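Local coordinates for protein PHOX (Pseudomonas fluorescens, PDB 4AMF) that hydrolyses phosphate monoesters as an alkaline phosphatase of the PhoX family, a beta-propeller enzyme built around an iron-calcium cofactor, at residues R265-N270 with D287-E292; R378-E383 with T399-R404. All coordinates share one frame; numbering follows the deposited sequence.

How the interactions relate
Followed from the N terminus, the chain reaches interaction 1 first: 265-270 leads into strand 268-275, the chain returns along strand 280-287, and this hairpin is closed beside its starting point by the segment 287-292. Interaction 2 opens only after that, so the two loops lie in series and neither nests in the other. Interaction 2 closes a second hairpin, out along strand 382-387 and back along 394-398, by setting 399-404 against 378-383. The hairpins form the two ends of one antiparallel sheet, yet they meet: E292 O takes a probable hydrogen bond from M379 N, and D288 forms a salt bridge with R381. Both deliver carboxylates to the diiron group and border the bound substrate analogue.

Interaction 1 (R265-N270 with D287-E292); sequences RFKHEN and DDERGE. With CA (calcium ion), chain F; FEO (mu-oxo-diiron), chain I; ACP (phosphomethylphosphonic acid adenylate ester), chain C.
D287 lies oblique to the ring of F266, its CB 3.5 Å from F266 CD1, with ring and carboxylate turned 42° apart; H268 CE1 sits 3.1 Å above one face of that ring, offset toward the rim. D287 OD1 accepts from the backbone K267 N at 2.9 Å, met from above the carboxylate plane, and R368 pairs with OD2. K267 O in turn accepts from D288 N at 2.9 Å. Beyond its CG the K267 side chain runs extended, which carries NZ to within 3.0 Å of E289 OE1, again above a carboxylate plane; Y212 is the stronger polar partner of NZ, and R368 shares E289.

The same backbone pairing places two acids on the metals. E269 OE1 and D288 OD2 lie 3.1 Å apart, a spacing tolerated because each binds the iron FE2 at 2.1 Å; D288 OD1 pairs with R381. A bend at chi2 (100°) turns the E269 carboxylate to bridge, its OE2 holding a calcium ion at 2.3 Å. E190, E383 and the bridging oxide bind FE2 too. The metal charges probably offset the crowding of acids, and the analogue's terminal phosphate binds both irons, O3G on FE2 and O2G on FE1, consistent with phosphotransfer.

Interaction 2 (R378-E383 with T399-R404); sequences RMDRPE and TNNAKR. With CA (calcium ion), chain G; ACP (phosphomethylphosphonic acid adenylate ester), chain C; FEO (mu-oxo-diiron), chain I.
R404 and D380 form one of two dense parts of this contact. The arginine grips a single carboxylate oxygen side-on: R404 NE lies 2.7 Å from D380 OD1, on its syn side, and NH2 reaches the same atom from above the carboxylate plane. N401 ND2 adds a third bond to D380 OD1 at 3.0 Å, its amide nearly perpendicular to the carboxylate; N401 ND2 also bonds to Q409, its stronger partner. R404 NH2 donates to R378 O as well. Bends at chi2 (57°) and chi3 (59°) fold the arginine back so that both D380 OD1 and R378 O fall near its guanidinium plane. A leucine in its place would probably leave the buried D380 carboxylate short of its countercharge and R378 O without this donor.

The other tight part is R381, between T399 and the bound analogue. T399 CG2 sits over the centre of one guanidinium face, 3.4 Å above it, and the ribose O3' lies over the rim of the opposite face; NH2 donates almost straight (175°) to the analogue's O1B, while N400 OD1 receives R381 NH1 at 3.0 Å. Both E383 oxygens chelate a calcium ion, OE2 also binding iron FE2. The loose side is the exposed A402-K403 turn and the partly exposed R378, where water 4 joins R378 O to R404 NH1.

In the fold, strand 382-387 pairs with 394-398, which ends just before T399, whose N bonds to R381 O. M379 packs on strand 292-299, and the carbonyl of P474, which begins strand 474-479, accepts from the T399 hydroxyl.

Interaction 1 (R265-N270 with D287-E292)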
loop_
_atom_site.group_PDB
_atom_site.type_symbol
_atom_site.label_atom_id
_atom_site.label_comp_id
_atom_site.label_asym_id
_atom_site.label_seq_id
_atom_site.Cartn_x
_atom_site.Cartn_y
_atom_site.Cartn_z
ATOM N N ARG A 265 -10.802 9.598 -5.413
ATOM C CA ARG A 265 -9.740 10.234 -4.645
ATOM C C ARG A 265 -9.964 9.949 -3.143
ATOM O O ARG A 265 -10.987 10.344 -2.566
ATOM C CB ARG A 265 -9.684 11.736 -4.919
ATOM C CG ARG A 265 -8.652 12.483 -4.069
ATOM C CD ARG A 265 -8.544 13.910 -4.538
ATOM N NE ARG A 265 -7.913 14.776 -3.555
ATOM C CZ ARG A 265 -8.536 15.436 -2.585
ATOM N NH1 ARG A 265 -9.853 15.337 -2.441
ATOM N NH2 ARG A 265 -7.845 16.193 -1.742
ATOM N N PHE A 266 -8.940 9.417 -2.521
ATOM C CA PHE A 266 -8.878 9.095 -1.099
ATOM C C PHE A 266 -7.458 8.647 -0.751
ATOM O O PHE A 266 -6.577 8.803 -1.587
ATOM C CB PHE A 266 -9.970 8.123 -0.688
ATOM C CG PHE A 266 -10.130 6.869 -1.500
ATOM C CD1 PHE A 266 -9.430 5.726 -1.172
ATOM C CD2 PHE A 266 -11.113 6.776 -2.481
ATOM C CE1 PHE A 266 -9.594 4.547 -1.888
ATOM C CE2 PHE A 266 -11.277 5.588 -3.210
ATOM C CZ PHE A 266 -10.578 4.455 -2.855
ATOM N N LYS A 267 -7.202 8.145 0.475
ATOM C CA LYS A 267 -5.847 7.756 0.873
ATOM C C LYS A 267 -5.710 6.276 0.547
ATOM O O LYS A 267 -5.879 5.368 1.379
ATOM C CB LYS A 267 -5.598 8.157 2.330
ATOM C CG LYS A 267 -5.886 9.640 2.581
ATOM C CD LYS A 267 -5.411 10.109 3.912
ATOM C CE LYS A 267 -5.875 11.520 4.130
ATOM N NZ LYS A 267 -5.567 12.019 5.487
ATOM N N HIS A 268 -5.481 6.060 -0.743
ATOM C CA HIS A 268 -5.365 4.743 -1.347
ATOM C C HIS A 268 -4.229 3.912 -0.812
ATOM O O HIS A 268 -3.095 4.368 -0.874
ATOM C CB HIS A 268 -5.169 4.877 -2.875
ATOM C CG HIS A 268 -6.361 5.352 -3.617
ATOM N ND1 HIS A 268 -7.302 4.483 -4.106
ATOM C CD2 HIS A 268 -6.669 6.598 -4.032
ATOM C CE1 HIS A 268 -8.180 5.223 -4.765
ATOM N NE2 HIS A 268 -7.819 6.488 -4.797
ATOM N N GLU A 269 -4.514 2.703 -0.294
ATOM C CA GLU A 269 -3.470 1.791 0.141
ATOM C C GLU A 269 -2.991 0.916 -1.035
ATOM O O GLU A 269 -1.894 1.098 -1.491
ATOM C CB GLU A 269 -3.935 0.896 1.290
ATOM C CG GLU A 269 -2.835 -0.028 1.791
ATOM C CD GLU A 269 -2.116 0.410 3.035
ATOM O OE1 GLU A 269 -2.580 1.370 3.694
ATOM O OE2 GLU A 269 -1.031 -0.167 3.306
ATOM N N ASN A 270 -3.826 -0.002 -1.552
ATOM C CA ASN A 270 -3.438 -0.831 -2.695
ATOM C C ASN A 270 -4.647 -0.990 -3.609
ATOM O O ASN A 270 -5.704 -0.388 -3.358
ATOM C CB ASN A 270 -2.830 -2.177 -2.281
ATOM C CG ASN A 270 -3.787 -3.315 -2.127
ATOM O OD1 ASN A 270 -4.929 -3.114 -1.701
ATOM N ND2 ASN A 270 -3.340 -4.544 -2.445
ATOM N N ASP A 287 -9.273 2.759 1.815
ATOM C CA ASP A 287 -8.937 4.123 2.196
ATOM C C ASP A 287 -8.348 4.044 3.584
ATOM O O ASP A 287 -9.100 3.796 4.519
ATOM C CB ASP A 287 -10.187 4.991 2.175
ATOM C CG ASP A 287 -9.945 6.481 2.412
ATOM O OD1 ASP A 287 -8.764 6.887 2.578
ATOM O OD2 ASP A 287 -10.938 7.236 2.508
ATOM N N ASP A 288 -7.003 4.167 3.736
ATOM C CA ASP A 288 -6.401 3.915 5.035
ATOM C C ASP A 288 -6.411 5.105 5.975
ATOM O O ASP A 288 -5.433 5.841 6.131
ATOM C CB ASP A 288 -5.025 3.313 4.928
ATOM C CG ASP A 288 -4.487 2.954 6.302
ATOM O OD1 ASP A 288 -5.272 2.920 7.257
ATOM O OD2 ASP A 288 -3.290 2.770 6.423
ATOM N N GLU A 289 -7.504 5.207 6.662
ATOM C CA GLU A 289 -7.692 6.191 7.730
ATOM C C GLU A 289 -8.737 5.658 8.710
ATOM O O GLU A 289 -9.736 5.058 8.292
ATOM C CB GLU A 289 -8.045 7.584 7.207
ATOM C CG GLU A 289 -8.099 8.636 8.304
ATOM C CD GLU A 289 -8.180 10.065 7.805
ATOM O OE1 GLU A 289 -7.706 10.324 6.671
ATOM O OE2 GLU A 289 -8.702 10.931 8.552
ATOM N N ARG A 290 -8.495 5.814 10.005
ATOM C CA ARG A 290 -9.479 5.364 10.991
ATOM C C ARG A 290 -10.905 5.845 10.622
ATOM O O ARG A 290 -11.139 7.031 10.413
ATOM C CB ARG A 290 -9.152 5.914 12.381
ATOM C CG ARG A 290 -7.970 5.279 13.079
ATOM C CD ARG A 290 -7.806 5.869 14.473
ATOM N NE ARG A 290 -7.119 7.151 14.433
ATOM C CZ ARG A 290 -5.799 7.315 14.467
ATOM N NH1 ARG A 290 -4.986 6.262 14.537
ATOM N NH2 ARG A 290 -5.282 8.525 14.423
ATOM N N GLY A 291 -11.809 4.903 10.514
ATOM C CA GLY A 291 -13.206 5.169 10.252
ATOM C C GLY A 291 -13.555 5.509 8.809
ATOM O O GLY A 291 -14.673 5.971 8.541
ATOM N N GLU A 292 -12.649 5.225 7.866
ATOM C CA GLU A 292 -12.916 5.411 6.438
ATOM C C GLU A 292 -13.352 4.079 5.782
ATOM O O GLU A 292 -13.646 3.095 6.481
ATOM C CB GLU A 292 -11.742 6.134 5.745
ATOM C CG GLU A 292 -11.639 7.589 6.167
ATOM C CD GLU A 292 -12.746 8.547 5.756
ATOM O OE1 GLU A 292 -13.625 8.189 4.929
ATOM O OE2 GLU A 292 -12.726 9.687 6.280
HETATM CA CA CA F . 0.875 -0.130 4.583
HETATM FE FE1 FEO I . 1.220 3.352 3.672
HETATM FE FE2 FEO I . -1.620 2.379 5.215
HETATM O O FEO I . 0.161 1.978 4.518
HETATM P PG ACP C . 0.840 3.532 6.878
HETATM O O1G ACP C . 1.598 2.152 7.099
HETATM O O2G ACP C . 1.491 4.275 5.565
HETATM O O3G ACP C . -0.706 3.316 6.788
HETATM P PB ACP C . 1.122 3.621 9.776
HETATM O O1B ACP C . 0.126 2.532 9.786
HETATM O O2B ACP C . 2.614 3.330 10.058
HETATM C C3B ACP C . 1.020 4.570 8.304
HETATM P PA ACP C . 1.143 5.430 12.066
HETATM O O1A ACP C . 2.166 6.355 11.533
HETATM O O2A ACP C . 1.379 4.628 13.307
HETATM O O3A ACP C . 0.571 4.505 10.950
HETATM O "O5'" ACP C . -0.197 6.308 12.475
HETATM C "C5'" ACP C . -1.464 5.675 12.713
HETATM C "C4'" ACP C . -2.537 6.272 11.839
HETATM O "O4'" ACP C . -2.812 7.614 12.287
HETATM C "C3'" ACP C . -2.287 6.376 10.337
HETATM O "O3'" ACP C . -3.500 6.122 9.624
HETATM C "C2'" ACP C . -1.767 7.805 10.179
HETATM O "O2'" ACP C . -2.004 8.288 8.864
HETATM C "C1'" ACP C . -2.575 8.549 11.249
HETATM N N9 ACP C . -1.913 9.712 11.828
HETATM C C8 ACP C . -0.577 9.872 12.093
HETATM N N7 ACP C . -0.270 11.027 12.628
HETATM C C5 ACP C . -1.491 11.681 12.720
HETATM C C6 ACP C . -1.846 12.980 13.144
HETATM N N6 ACP C . -0.959 13.914 13.501
HETATM N N1 ACP C . -3.155 13.319 13.096
HETATM C C2 ACP C . -4.036 12.425 12.634
HETATM N N3 ACP C . -3.812 11.184 12.185
HETATM C C4 ACP C . -2.515 10.875 12.248
HETATM O O HOH W 1 1.800 -0.427 2.166
HETATM O O HOH W 2 3.055 -1.240 4.882
HETATM O O HOH W 3 2.793 1.658 4.045
#

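Interaction 2 (R378-E383 with T399-R404)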
loop_
_atom_site.group_PDB
_atom_site.type_symbol
_atom_site.label_atom_id
_atom_site.label_comp_id
_atom_site.label_asym_id
_atom_site.label_seq_id
_atom_site.Cartn_x
_atom_site.Cartn_y
_atom_site.Cartn_z
ATOM N N ARG A 378 -18.061 2.703 8.312
ATOM C CA ARG A 378 -16.754 3.223 8.760
ATOM C C ARG A 378 -15.953 2.027 9.270
ATOM O O ARG A 378 -16.455 1.259 10.089
ATOM C CB ARG A 378 -16.949 4.286 9.825
ATOM C CG ARG A 378 -17.728 5.508 9.362
ATOM C CD ARG A 378 -17.783 6.568 10.434
ATOM N NE ARG A 378 -16.487 7.224 10.583
ATOM C CZ ARG A 378 -16.209 8.191 11.446
ATOM N NH1 ARG A 378 -17.134 8.613 12.305
ATOM N NH2 ARG A 378 -15.002 8.734 11.473
ATOM N N MET A 379 -14.702 1.856 8.769
ATOM C CA MET A 379 -13.897 0.682 9.027
ATOM C C MET A 379 -12.648 0.972 9.816
ATOM O O MET A 379 -12.151 2.099 9.866
ATOM C CB MET A 379 -13.463 0.026 7.690
ATOM C CG MET A 379 -14.608 -0.302 6.735
ATOM S SD MET A 379 -15.757 -1.505 7.448
ATOM C CE MET A 379 -14.734 -2.962 7.346
ATOM N N ASP A 380 -12.120 -0.111 10.436
ATOM C CA ASP A 380 -10.864 -0.021 11.189
ATOM C C ASP A 380 -9.641 -0.017 10.282
ATOM O O ASP A 380 -8.881 -0.984 10.244
ATOM C CB ASP A 380 -10.744 -1.181 12.198
ATOM C CG ASP A 380 -11.685 -1.128 13.377
ATOM O OD1 ASP A 380 -12.378 -0.108 13.534
ATOM O OD2 ASP A 380 -11.702 -2.104 14.163
ATOM N N ARG A 381 -9.425 1.083 9.566
ATOM C CA ARG A 381 -8.228 1.259 8.744
ATOM C C ARG A 381 -7.938 0.169 7.728
ATOM O O ARG A 381 -7.038 -0.658 7.903
ATOM C CB ARG A 381 -7.005 1.462 9.631
ATOM C CG ARG A 381 -7.010 2.779 10.373
ATOM C CD ARG A 381 -5.692 2.972 11.044
ATOM N NE ARG A 381 -4.639 3.070 10.030
ATOM C CZ ARG A 381 -3.339 2.901 10.251
ATOM N NH1 ARG A 381 -2.886 2.675 11.481
ATOM N NH2 ARG A 381 -2.476 2.985 9.249
ATOM N N PRO A 382 -8.716 0.126 6.646
ATOM C CA PRO A 382 -8.409 -0.840 5.593
ATOM C C PRO A 382 -7.028 -0.570 4.995
ATOM O O PRO A 382 -6.763 0.546 4.529
ATOM C CB PRO A 382 -9.552 -0.682 4.575
ATOM C CG PRO A 382 -10.340 0.508 5.006
ATOM C CD PRO A 382 -9.795 1.058 6.295
ATOM N N GLU A 383 -6.174 -1.589 4.980
ATOM C CA GLU A 383 -4.890 -1.495 4.316
ATOM C C GLU A 383 -4.935 -2.415 3.087
ATOM O O GLU A 383 -5.795 -2.168 2.230
ATOM C CB GLU A 383 -3.701 -1.637 5.274
ATOM C CG GLU A 383 -3.594 -0.421 6.190
ATOM C CD GLU A 383 -2.229 -0.195 6.824
ATOM O OE1 GLU A 383 -1.954 -0.875 7.826
ATOM O OE2 GLU A 383 -1.403 0.587 6.294
ATOM N N THR A 399 -6.068 -2.737 9.975
ATOM C CA THR A 399 -4.834 -2.746 10.762
ATOM C C THR A 399 -4.963 -2.459 12.225
ATOM O O THR A 399 -4.315 -3.131 13.033
ATOM C CB THR A 399 -3.721 -1.946 10.090
ATOM O OG1 THR A 399 -2.449 -2.420 10.582
ATOM C CG2 THR A 399 -3.885 -0.486 10.253
ATOM N N ASN A 400 -5.809 -1.504 12.572
ATOM C CA ASN A 400 -6.128 -1.145 13.957
ATOM C C ASN A 400 -7.094 0.013 13.903
ATOM O O ASN A 400 -7.344 0.551 12.821
ATOM C CB ASN A 400 -4.857 -0.745 14.785
ATOM C CG ASN A 400 -3.898 0.182 14.105
ATOM O OD1 ASN A 400 -4.229 1.338 13.823
ATOM N ND2 ASN A 400 -2.651 -0.248 13.933
ATOM N N ASN A 401 -7.635 0.419 15.052
ATOM C CA ASN A 401 -8.440 1.619 15.173
ATOM C C ASN A 401 -8.594 1.998 16.634
ATOM O O ASN A 401 -9.558 1.582 17.283
ATOM C CB ASN A 401 -9.808 1.509 14.523
ATOM C CG ASN A 401 -10.552 2.830 14.544
ATOM O OD1 ASN A 401 -10.096 3.846 15.066
ATOM N ND2 ASN A 401 -11.727 2.831 13.950
ATOM N N ALA A 402 -7.628 2.762 17.127
ATOM C CA ALA A 402 -7.617 3.251 18.510
ATOM C C ALA A 402 -8.892 4.035 18.881
ATOM O O ALA A 402 -9.233 4.120 20.070
ATOM C CB ALA A 402 -6.380 4.099 18.756
ATOM N N LYS A 403 -9.600 4.614 17.880
ATOM C CA LYS A 403 -10.838 5.373 18.129
ATOM C C LYS A 403 -12.112 4.542 17.978
ATOM O O LYS A 403 -13.181 5.116 18.084
ATOM C CB LYS A 403 -10.917 6.584 17.217
ATOM C CG LYS A 403 -9.791 7.586 17.383
ATOM C CD LYS A 403 -10.142 8.778 16.504
ATOM C CE LYS A 403 -9.212 9.958 16.554
ATOM N NZ LYS A 403 -9.769 11.072 15.738
ATOM N N ARG A 404 -12.054 3.222 17.690
ATOM C CA ARG A 404 -13.293 2.446 17.590
ATOM C C ARG A 404 -14.019 2.526 18.959
ATOM O O ARG A 404 -13.370 2.381 20.007
ATOM C CB ARG A 404 -12.998 0.994 17.233
ATOM C CG ARG A 404 -14.208 0.058 17.106
ATOM C CD ARG A 404 -15.258 0.498 16.108
ATOM N NE ARG A 404 -14.714 0.625 14.760
ATOM C CZ ARG A 404 -15.420 0.960 13.685
ATOM N NH1 ARG A 404 -16.718 1.230 13.787
ATOM N NH2 ARG A 404 -14.832 1.043 12.502
HETATM CA CA CA G . 0.237 0.553 8.270
HETATM P PG ACP C . 0.840 3.532 6.878
HETATM O O1G ACP C . 1.598 2.152 7.099
HETATM O O2G ACP C . 1.491 4.275 5.565
HETATM O O3G ACP C . -0.706 3.316 6.788
HETATM P PB ACP C . 1.122 3.621 9.776
HETATM O O1B ACP C . 0.126 2.532 9.786
HETATM O O2B ACP C . 2.614 3.330 10.058
HETATM C C3B ACP C . 1.020 4.570 8.304
HETATM P PA ACP C . 1.143 5.430 12.066
HETATM O O1A ACP C . 2.166 6.355 11.533
HETATM O O2A ACP C . 1.379 4.628 13.307
HETATM O O3A ACP C . 0.571 4.505 10.950
HETATM O "O5'" ACP C . -0.197 6.308 12.475
HETATM C "C5'" ACP C . -1.464 5.675 12.713
HETATM C "C4'" ACP C . -2.537 6.272 11.839
HETATM O "O4'" ACP C . -2.812 7.614 12.287
HETATM C "C3'" ACP C . -2.287 6.376 10.337
HETATM O "O3'" ACP C . -3.500 6.122 9.624
HETATM C "C2'" ACP C . -1.767 7.805 10.179
HETATM O "O2'" ACP C . -2.004 8.288 8.864
HETATM C "C1'" ACP C . -2.575 8.549 11.249
HETATM N N9 ACP C . -1.913 9.712 11.828
HETATM C C8 ACP C . -0.577 9.872 12.093
HETATM N N7 ACP C . -0.270 11.027 12.628
HETATM C C5 ACP C . -1.491 11.681 12.720
HETATM C C6 ACP C . -1.846 12.980 13.144
HETATM N N6 ACP C . -0.959 13.914 13.501
HETATM N N1 ACP C . -3.155 13.319 13.096
HETATM C C2 ACP C . -4.036 12.425 12.634
HETATM N N3 ACP C . -3.812 11.184 12.185
HETATM C C4 ACP C . -2.515 10.875 12.248
HETATM FE FE1 FEO I . 1.220 3.352 3.672
HETATM FE FE2 FEO I . -1.620 2.379 5.215
HETATM O O FEO I . 0.161 1.978 4.518
HETATM O O HOH W 4 -18.593 1.293 11.717
HETATM O O HOH W 5 -0.559 1.295 12.550
HETATM O O HOH W 6 -0.328 -0.639 10.161
HETATM O O HOH W 3 2.793 1.658 4.045
#